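Local coordinates for protein chitinase (Thermococcus chitonophagus, PDB 5XSW) that probably cleaves internal beta-1,4 linkages of chitin as an endochitinase, the chain here being its C-terminal part, caught with bound N-acetylglucosamine sugars, at residues V201-E213 with G372-D386. Residues are numbered along the deposited sequence; the frame is centred on the assembly and turned at random.
With NAG (2-acetamido-2-deoxy-beta-D-glucopyranose), chain C; NDG (2-acetamido-2-deoxy-alpha-D-glucopyranose), chain B.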
loop_
_atom_site.group_PDB
_atom_site.type_symbol
_atom_site.label_atom_id
_atom_site.label_comp_id
_atom_site.label_asym_id
_atom_site.label_seq_id
_atom_site.Cartn_x
_atom_site.Cartn_y
_atom_site.Cartn_z
ATOM N N VAL A 201 18.565 -0.718 -13.090
ATOM C CA VAL A 201 18.061 -2.088 -13.068
ATOM C C VAL A 201 18.323 -2.833 -14.370
ATOM O O VAL A 201 18.007 -2.312 -15.463
ATOM C CB VAL A 201 16.491 -2.082 -12.811
ATOM C CG1 VAL A 201 15.947 -3.540 -12.741
ATOM C CG2 VAL A 201 16.265 -1.306 -11.480
ATOM N N ASN A 202 18.922 -4.015 -14.240
ATOM C CA ASN A 202 19.234 -4.957 -15.314
ATOM C C ASN A 202 17.951 -5.367 -16.040
ATOM O O ASN A 202 17.069 -5.958 -15.432
ATOM C CB ASN A 202 19.884 -6.206 -14.698
ATOM C CG ASN A 202 20.264 -7.278 -15.718
ATOM O OD1 ASN A 202 20.137 -7.108 -16.945
ATOM N ND2 ASN A 202 20.777 -8.383 -15.213
ATOM N N PRO A 203 17.838 -5.045 -17.331
ATOM C CA PRO A 203 16.636 -5.429 -18.073
ATOM C C PRO A 203 16.381 -6.917 -18.001
ATOM O O PRO A 203 15.213 -7.312 -18.008
ATOM C CB PRO A 203 16.958 -5.010 -19.560
ATOM C CG PRO A 203 18.026 -3.946 -19.425
ATOM C CD PRO A 203 18.827 -4.326 -18.156
ATOM N N ASN A 204 17.425 -7.751 -17.932
ATOM C CA ASN A 204 17.178 -9.193 -17.881
ATOM C C ASN A 204 16.459 -9.593 -16.547
ATOM O O ASN A 204 15.702 -10.563 -16.486
ATOM C CB ASN A 204 18.499 -9.956 -17.958
ATOM C CG ASN A 204 19.128 -9.889 -19.357
ATOM O OD1 ASN A 204 18.434 -9.694 -20.363
ATOM N ND2 ASN A 204 20.458 -10.019 -19.407
ATOM N N PHE A 205 16.738 -8.845 -15.497
ATOM C CA PHE A 205 16.110 -9.165 -14.197
ATOM C C PHE A 205 14.580 -8.844 -14.317
ATOM O O PHE A 205 13.752 -9.634 -13.895
ATOM C CB PHE A 205 16.730 -8.353 -13.072
ATOM C CG PHE A 205 16.034 -8.591 -11.743
ATOM C CD1 PHE A 205 16.341 -9.729 -11.019
ATOM C CD2 PHE A 205 15.020 -7.723 -11.292
ATOM C CE1 PHE A 205 15.676 -10.030 -9.807
ATOM C CE2 PHE A 205 14.322 -8.007 -10.077
ATOM C CZ PHE A 205 14.675 -9.169 -9.346
ATOM N N LEU A 206 14.232 -7.675 -14.857
ATOM C CA LEU A 206 12.774 -7.327 -15.020
ATOM C C LEU A 206 12.095 -8.305 -15.960
ATOM O O LEU A 206 10.937 -8.681 -15.756
ATOM C CB LEU A 206 12.571 -5.884 -15.559
ATOM C CG LEU A 206 12.927 -4.811 -14.510
ATOM C CD1 LEU A 206 12.752 -3.388 -15.026
ATOM C CD2 LEU A 206 12.024 -4.955 -13.219
ATOM N N MET A 207 12.832 -8.792 -16.951
ATOM C CA MET A 207 12.304 -9.787 -17.912
ATOM C C MET A 207 11.978 -11.110 -17.189
ATOM O O MET A 207 10.903 -11.739 -17.373
ATOM C CB MET A 207 13.324 -10.054 -19.046
ATOM C CG MET A 207 13.422 -8.910 -20.064
ATOM S SD MET A 207 12.063 -8.920 -21.310
ATOM C CE MET A 207 12.353 -10.448 -22.216
ATOM N N ALA A 208 12.922 -11.517 -16.365
ATOM C CA ALA A 208 12.810 -12.741 -15.615
ATOM C C ALA A 208 11.635 -12.620 -14.638
ATOM O O ALA A 208 10.883 -13.579 -14.437
ATOM C CB ALA A 208 14.113 -12.999 -14.799
ATOM N N LEU A 209 11.523 -11.436 -14.037
ATOM C CA LEU A 209 10.519 -11.219 -13.009
ATOM C C LEU A 209 9.125 -11.317 -13.677
ATOM O O LEU A 209 8.242 -12.004 -13.178
ATOM C CB LEU A 209 10.702 -9.854 -12.349
ATOM C CG LEU A 209 9.655 -9.549 -11.216
ATOM C CD1 LEU A 209 9.650 -10.616 -10.065
ATOM C CD2 LEU A 209 9.918 -8.161 -10.645
ATOM N N ALA A 210 8.940 -10.656 -14.824
ATOM C CA ALA A 210 7.620 -10.704 -15.481
ATOM C C ALA A 210 7.288 -12.135 -15.925
ATOM O O ALA A 210 6.105 -12.531 -15.965
ATOM C CB ALA A 210 7.568 -9.743 -16.696
ATOM N N ALA A 211 8.310 -12.904 -16.331
ATOM C CA ALA A 211 8.054 -14.249 -16.826
ATOM C C ALA A 211 7.484 -15.139 -15.668
ATOM O O ALA A 211 6.490 -15.887 -15.827
ATOM C CB ALA A 211 9.353 -14.849 -17.405
ATOM N N LYS A 212 8.125 -15.036 -14.505
ATOM C CA LYS A 212 7.683 -15.781 -13.308
ATOM C C LYS A 212 6.296 -15.307 -12.876
ATOM O O LYS A 212 5.396 -16.143 -12.613
ATOM C CB LYS A 212 8.710 -15.613 -12.160
ATOM C CG LYS A 212 8.215 -16.193 -10.815
ATOM C CD LYS A 212 7.922 -17.708 -10.960
ATOM C CE LYS A 212 6.824 -18.134 -9.995
ATOM N NZ LYS A 212 6.381 -19.533 -10.137
ATOM N N GLU A 213 6.104 -13.998 -12.801
ATOM C CA GLU A 213 4.850 -13.439 -12.235
ATOM C C GLU A 213 3.631 -13.715 -13.086
ATOM O O GLU A 213 2.542 -13.969 -12.541
ATOM C CB GLU A 213 4.957 -11.927 -12.052
ATOM C CG GLU A 213 5.920 -11.562 -10.877
ATOM C CD GLU A 213 5.370 -11.914 -9.506
ATOM O OE1 GLU A 213 6.137 -11.675 -8.534
ATOM O OE2 GLU A 213 4.169 -12.337 -9.393
ATOM N N GLY A 372 5.936 -20.563 -5.147
ATOM C CA GLY A 372 6.045 -21.075 -6.514
ATOM C C GLY A 372 7.480 -21.041 -7.016
ATOM O O GLY A 372 7.725 -20.815 -8.203
ATOM N N GLY A 373 8.452 -21.220 -6.121
ATOM C CA GLY A 373 9.864 -21.253 -6.534
ATOM C C GLY A 373 10.305 -19.909 -7.118
ATOM O O GLY A 373 11.199 -19.859 -7.982
ATOM N N HIS A 374 9.738 -18.825 -6.578
ATOM C CA HIS A 374 9.914 -17.487 -7.139
ATOM C C HIS A 374 11.404 -17.100 -7.239
ATOM O O HIS A 374 11.876 -16.710 -8.305
ATOM C CB HIS A 374 9.169 -16.437 -6.270
ATOM C CG HIS A 374 8.954 -15.121 -6.954
ATOM N ND1 HIS A 374 9.978 -14.204 -7.138
ATOM C CD2 HIS A 374 7.830 -14.544 -7.457
ATOM C CE1 HIS A 374 9.492 -13.105 -7.695
ATOM N NE2 HIS A 374 8.192 -13.290 -7.921
ATOM N N VAL A 375 12.136 -17.188 -6.127
ATOM C CA VAL A 375 13.539 -16.732 -6.099
ATOM C C VAL A 375 14.461 -17.580 -7.031
ATOM O O VAL A 375 15.124 -17.015 -7.902
ATOM C CB VAL A 375 14.113 -16.691 -4.637
ATOM C CG1 VAL A 375 15.670 -16.451 -4.628
ATOM C CG2 VAL A 375 13.434 -15.555 -3.893
ATOM N N PRO A 376 14.482 -18.913 -6.881
ATOM C CA PRO A 376 15.352 -19.654 -7.808
ATOM C C PRO A 376 14.942 -19.484 -9.295
ATOM O O PRO A 376 15.796 -19.498 -10.162
ATOM C CB PRO A 376 15.171 -21.136 -7.384
ATOM C CG PRO A 376 13.827 -21.175 -6.624
ATOM C CD PRO A 376 13.818 -19.816 -5.898
ATOM N N THR A 377 13.663 -19.374 -9.589
ATOM C CA THR A 377 13.255 -19.159 -10.989
ATOM C C THR A 377 13.810 -17.842 -11.537
ATOM O O THR A 377 14.396 -17.811 -12.619
ATOM C CB THR A 377 11.705 -19.147 -11.130
ATOM O OG1 THR A 377 11.169 -20.396 -10.655
ATOM C CG2 THR A 377 11.246 -18.940 -12.613
ATOM N N VAL A 378 13.597 -16.752 -10.802
ATOM C CA VAL A 378 13.928 -15.428 -11.316
ATOM C C VAL A 378 15.462 -15.325 -11.435
ATOM O O VAL A 378 16.023 -14.793 -12.402
ATOM C CB VAL A 378 13.354 -14.326 -10.386
ATOM C CG1 VAL A 378 13.943 -12.960 -10.735
ATOM C CG2 VAL A 378 11.756 -14.267 -10.557
ATOM N N ILE A 379 16.147 -15.883 -10.446
ATOM C CA ILE A 379 17.614 -15.811 -10.461
ATOM C C ILE A 379 18.197 -16.652 -11.585
ATOM O O ILE A 379 19.077 -16.178 -12.327
ATOM C CB ILE A 379 18.160 -16.239 -9.065
ATOM C CG1 ILE A 379 18.377 -14.983 -8.218
ATOM C CG2 ILE A 379 19.303 -17.124 -9.189
ATOM C CD1 ILE A 379 17.140 -14.385 -7.739
ATOM N N ASN A 380 17.679 -17.866 -11.759
ATOM C CA ASN A 380 18.123 -18.728 -12.866
ATOM C C ASN A 380 17.874 -18.093 -14.237
ATOM O O ASN A 380 18.737 -18.125 -15.123
ATOM C CB ASN A 380 17.424 -20.088 -12.786
ATOM C CG ASN A 380 17.963 -20.924 -11.596
ATOM O OD1 ASN A 380 19.153 -20.837 -11.219
ATOM N ND2 ASN A 380 17.082 -21.679 -10.970
ATOM N N ILE A 381 16.704 -17.502 -14.427
ATOM C CA ILE A 381 16.421 -16.903 -15.748
ATOM C C ILE A 381 17.289 -15.659 -15.987
ATOM O O ILE A 381 17.805 -15.456 -17.106
ATOM C CB ILE A 381 14.889 -16.566 -15.902
ATOM C CG1 ILE A 381 14.099 -17.873 -15.948
ATOM C CG2 ILE A 381 14.608 -15.742 -17.181
ATOM C CD1 ILE A 381 12.536 -17.678 -16.040
ATOM N N THR A 382 17.457 -14.821 -14.968
ATOM C CA THR A 382 18.321 -13.649 -15.116
ATOM C C THR A 382 19.745 -14.105 -15.521
ATOM O O THR A 382 20.354 -13.514 -16.438
ATOM C CB THR A 382 18.388 -12.824 -13.794
ATOM O OG1 THR A 382 17.054 -12.479 -13.397
ATOM C CG2 THR A 382 19.198 -11.514 -13.919
ATOM N N ALA A 383 20.279 -15.104 -14.808
ATOM C CA ALA A 383 21.633 -15.619 -15.102
ATOM C C ALA A 383 21.696 -16.163 -16.548
ATOM O O ALA A 383 22.624 -15.870 -17.282
ATOM C CB ALA A 383 22.033 -16.726 -14.086
ATOM N N THR A 384 20.717 -16.958 -16.951
ATOM C CA THR A 384 20.678 -17.505 -18.329
ATOM C C THR A 384 20.604 -16.426 -19.403
ATOM O O THR A 384 21.294 -16.506 -20.413
ATOM C CB THR A 384 19.492 -18.484 -18.486
ATOM O OG1 THR A 384 19.624 -19.485 -17.456
ATOM C CG2 THR A 384 19.482 -19.189 -19.865
ATOM N N MET A 385 19.763 -15.416 -19.193
ATOM C CA MET A 385 19.681 -14.299 -20.123
ATOM C C MET A 385 21.002 -13.534 -20.186
ATOM O O MET A 385 21.447 -13.134 -21.262
ATOM C CB MET A 385 18.546 -13.347 -19.697
ATOM C CG MET A 385 17.167 -13.984 -19.910
ATOM S SD MET A 385 15.890 -12.835 -19.407
ATOM C CE MET A 385 15.779 -11.775 -20.879
ATOM N N ASP A 386 21.596 -13.304 -19.027
ATOM C CA ASP A 386 22.891 -12.586 -18.934
ATOM C C ASP A 386 23.988 -13.270 -19.798
ATOM O O ASP A 386 24.894 -12.599 -20.280
ATOM C CB ASP A 386 23.434 -12.577 -17.519
ATOM C CG ASP A 386 22.676 -11.649 -16.535
ATOM O OD1 ASP A 386 21.904 -10.734 -16.945
ATOM O OD2 ASP A 386 22.956 -11.815 -15.322
HETATM C C1 NAG C . 2.058 -16.396 -10.177
HETATM C C2 NAG C . 1.019 -15.381 -9.885
HETATM C C3 NAG C . 1.592 -14.215 -9.097
HETATM C C4 NAG C . 2.340 -14.655 -7.873
HETATM C C5 NAG C . 3.374 -15.625 -8.276
HETATM C C6 NAG C . 4.067 -16.122 -7.036
HETATM C C7 NAG C . -0.937 -14.903 -11.422
HETATM C C8 NAG C . -1.446 -14.346 -12.777
HETATM N N2 NAG C . 0.447 -14.905 -11.163
HETATM O O3 NAG C . 0.574 -13.273 -8.699
HETATM O O4 NAG C . 3.083 -13.556 -7.306
HETATM O O5 NAG C . 2.777 -16.787 -8.952
HETATM O O6 NAG C . 4.935 -17.125 -7.550
HETATM O O7 NAG C . -1.687 -15.329 -10.536
HETATM C C1 NDG B . 2.129 -21.309 -12.309
HETATM C C2 NDG B . 3.006 -20.927 -11.123
HETATM C C3 NDG B . 2.537 -19.687 -10.436
HETATM C C4 NDG B . 2.258 -18.516 -11.361
HETATM C C5 NDG B . 1.333 -18.954 -12.503
HETATM C C6 NDG B . 1.267 -17.914 -13.612
HETATM C C7 NDG B . 4.188 -22.772 -9.918
HETATM C C8 NDG B . 4.199 -23.937 -8.864
HETATM O O5 NDG B . 1.847 -20.127 -13.174
HETATM O O3 NDG B . 3.573 -19.315 -9.493
HETATM O O4 NDG B . 1.439 -17.563 -10.685
HETATM O O6 NDG B . 0.277 -18.285 -14.581
HETATM O O7 NDG B . 5.195 -22.417 -10.499
HETATM N N2 NDG B . 2.987 -22.045 -10.187
HETATM O O1 NDG B . 0.906 -21.724 -11.871
HETATM O O HOH W 1 8.582 -21.260 -11.667
#
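Val378 is the knob of this buried contact, set in a hole formed by Phe205, Ala208, Leu209 and Lys212. Val378 CG1 meets Phe205 CE1 at 3.5 Å, while CG2 turns to Lys212 CB. The axes of helices 203-213 and 374-386 come within 8.3 Å, at 137° between their directions, with the small Ala208 pointing across. Its CB lies against Ile381 CG2 and Thr382 OG1. That hydroxyl is turned back onto its own helix and bonds Val378 O. The methyl of Met385 rests on Met207 CB.

Asn202 ND2 donates to the syn lone pair of Asp386 OD1 at 3.1 Å, and Asn204 ND2 to the anti lone pair of the same oxygen at 2.9 Å. Both bonds are nearly straight and close to the amide planes. Asn202 also N-caps its helix, with OD1 accepting from Asn204 N, and its ND2 has a second acceptor in Gly150 O.

At the sugar end, His374 NE2 donates to Glu213 OE1 over 2.7 Å, in the ring plane but from above the carboxylate plane. Asp333 binds ND1, so the ring is held from both nitrogens. Lys212 CG makes a CH-pi contact over one ring face, and Leu209 CD1 touches the ring edge. The lysine chain bends at chi2 (60°) and runs past Thr377 CG2. Lys212 NZ donates to Gly372 O at 2.7 Å, and also bonds NDG O3, Asn174 OD1 and a water shared with Thr377 OG1.

Glu213 OE2 accepts from NAG O4 at 2.6 Å, and Glu213 O accepts from NAG N2. The arrangement is a roughly antiparallel helix pair with one knob-into-hole at Val378. Lys212 and Glu213, with Gly372 just before the second helix and His374 in its first turn, form part of the glycan-binding pocket.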